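Protein translation elongation factor 1A (Methanosarcina mazei, PDB 3WND) probably serves as a translation elongation factor of the SelB/EF-Tu type that binds cysteinyl-tRNA in its GTP-bound form. Local coordinates at residues A[118-123]-A[152-157]. Sequence-based numbering, arbitrary orientation.
Sequences ALTRSD and ISLNTN
Asn155 and Ser122 meet where two parallel strands of a nucleotide-binding domain come to their ends, a worked example of how side chains join the backbone in holding two segments together once strand pairing stops. Before that point the backbones do the joining: Leu119 N gives its hydrogen to Ile152 O, and Leu154 N to Leu119 O. Beyond it, Ser122 N turns back to Leu154 O (2.9 Å), while Asn155 ND2 donates to Ser122 OG (3.0 Å), which lies 17° out of the Asn155 amide plane. With chi1 64°, Asn155 CG sits between the backbone N and the carbonyl carbon, and both polar ends of the amide are used: ND2 also reaches Asn162 O, and OD1 receives Phe164 N and, closing an Asx turn, Asn157 N. Ser122 OG is shared with Glu165. Were Asn155 an alanine, Ser122 OG would probably lose this donor and Asn157 N the acceptor that closes the turn. The Asp123 side chain crosses that of Asn155 at about a right angle, the carboxylate and amide planes 62° apart; Asp123 OD2 accepts from Asn157 ND2 (2.8 Å), which comes from above the carboxylate plane. On the sheet face of Ala118, Leu154 CD2 rests 3.9 Å from Ala118 CB. Strand 115-119, helix 127-140 and strand 150-153 form a beta-alpha-beta unit of the G domain, and the segments following its two strands contribute Asp123 and Thr156 to the GDP site.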
loop_
_atom_site.group_PDB
_atom_site.type_symbol
_atom_site.label_atom_id
_atom_site.label_comp_id
_atom_site.label_asym_id
_atom_site.label_seq_id
_atom_site.Cartn_x
_atom_site.Cartn_y
_atom_site.Cartn_z
ATOM N N ALA A 118 12.593 2.657 -10.501
ATOM C CA ALA A 118 12.718 2.283 -11.907
ATOM C C ALA A 118 12.868 3.554 -12.722
ATOM O O ALA A 118 11.952 4.395 -12.717
ATOM C CB ALA A 118 11.480 1.522 -12.338
ATOM N N LEU A 119 14.012 3.714 -13.374
ATOM C CA LEU A 119 14.265 4.851 -14.205
ATOM C C LEU A 119 13.795 4.452 -15.621
ATOM O O LEU A 119 14.492 3.852 -16.381
ATOM C CB LEU A 119 15.756 5.250 -14.207
ATOM C CG LEU A 119 16.273 5.790 -12.873
ATOM C CD1 LEU A 119 17.783 6.211 -12.991
ATOM C CD2 LEU A 119 15.360 6.883 -12.315
ATOM N N THR A 120 12.511 4.722 -15.857
ATOM C CA THR A 120 11.826 4.139 -17.008
ATOM C C THR A 120 12.217 4.876 -18.314
ATOM O O THR A 120 12.889 5.934 -18.332
ATOM C CB THR A 120 10.292 4.282 -16.809
ATOM O OG1 THR A 120 10.023 5.621 -16.433
ATOM C CG2 THR A 120 9.833 3.372 -15.634
ATOM N N ARG A 121 11.701 4.355 -19.440
ATOM C CA ARG A 121 11.856 5.043 -20.740
ATOM C C ARG A 121 13.310 5.181 -21.080
ATOM O O ARG A 121 13.692 6.189 -21.700
ATOM C CB ARG A 121 11.033 6.366 -20.840
ATOM C CG ARG A 121 9.566 6.121 -20.527
ATOM C CD ARG A 121 8.791 7.373 -20.390
ATOM N NE ARG A 121 8.600 8.042 -21.649
ATOM C CZ ARG A 121 8.170 9.314 -21.740
ATOM N NH1 ARG A 121 7.930 10.099 -20.623
ATOM N NH2 ARG A 121 8.012 9.831 -22.960
ATOM N N SER A 122 14.106 4.168 -20.730
ATOM C CA SER A 122 15.584 4.316 -20.955
ATOM C C SER A 122 15.952 4.541 -22.442
ATOM O O SER A 122 16.978 5.147 -22.734
ATOM C CB SER A 122 16.370 3.097 -20.429
ATOM O OG SER A 122 15.994 1.936 -21.205
ATOM N N ASP A 123 15.158 3.990 -23.356
ATOM C CA ASP A 123 15.414 4.168 -24.809
ATOM C C ASP A 123 15.251 5.650 -25.256
ATOM O O ASP A 123 15.729 6.030 -26.335
ATOM C CB ASP A 123 14.480 3.247 -25.614
ATOM C CG ASP A 123 13.021 3.540 -25.369
ATOM O OD1 ASP A 123 12.555 3.547 -24.181
ATOM O OD2 ASP A 123 12.318 3.734 -26.378
ATOM N N ILE A 152 17.260 1.361 -11.211
ATOM C CA ILE A 152 17.462 0.480 -12.354
ATOM C C ILE A 152 16.922 1.156 -13.586
ATOM O O ILE A 152 15.703 1.443 -13.662
ATOM C CB ILE A 152 16.692 -0.881 -12.117
ATOM C CG1 ILE A 152 17.379 -1.562 -10.867
ATOM C CG2 ILE A 152 16.907 -1.801 -13.365
ATOM C CD1 ILE A 152 16.681 -2.795 -10.429
ATOM N N SER A 153 17.776 1.389 -14.573
ATOM C CA SER A 153 17.309 2.021 -15.821
ATOM C C SER A 153 16.678 0.920 -16.721
ATOM O O SER A 153 17.308 -0.152 -16.925
ATOM C CB SER A 153 18.571 2.534 -16.533
ATOM O OG SER A 153 18.206 3.078 -17.785
ATOM N N LEU A 154 15.515 1.186 -17.276
ATOM C CA LEU A 154 14.814 0.132 -18.063
ATOM C C LEU A 154 13.849 0.742 -19.058
ATOM O O LEU A 154 13.542 1.929 -18.988
ATOM C CB LEU A 154 14.036 -0.821 -17.079
ATOM C CG LEU A 154 12.892 -0.205 -16.216
ATOM C CD1 LEU A 154 11.603 -0.088 -16.998
ATOM C CD2 LEU A 154 12.662 -1.117 -14.969
ATOM N N ASN A 155 13.350 -0.080 -20.004
ATOM C CA ASN A 155 12.213 0.353 -20.791
ATOM C C ASN A 155 11.385 -0.939 -21.060
ATOM O O ASN A 155 11.860 -2.044 -20.794
ATOM C CB ASN A 155 12.687 1.007 -22.169
ATOM C CG ASN A 155 13.413 0.001 -23.082
ATOM O OD1 ASN A 155 12.767 -0.946 -23.611
ATOM N ND2 ASN A 155 14.746 0.175 -23.298
ATOM N N THR A 156 10.192 -0.718 -21.507
ATOM C CA THR A 156 9.281 -1.780 -21.890
ATOM C C THR A 156 8.888 -1.563 -23.372
ATOM O O THR A 156 7.693 -1.736 -23.765
ATOM C CB THR A 156 8.066 -1.890 -20.975
ATOM O OG1 THR A 156 7.443 -0.613 -20.955
ATOM C CG2 THR A 156 8.504 -2.369 -19.560
ATOM N N ASN A 157 9.887 -1.213 -24.196
ATOM C CA ASN A 157 9.684 -0.968 -25.637
ATOM C C ASN A 157 10.341 -1.992 -26.495
ATOM O O ASN A 157 11.540 -2.009 -26.605
ATOM C CB ASN A 157 10.213 0.414 -25.927
ATOM C CG ASN A 157 10.023 0.815 -27.379
ATOM O OD1 ASN A 157 9.479 0.057 -28.195
ATOM N ND2 ASN A 157 10.537 1.966 -27.719
HETATM O O HOH W 1 16.595 5.204 -17.930
#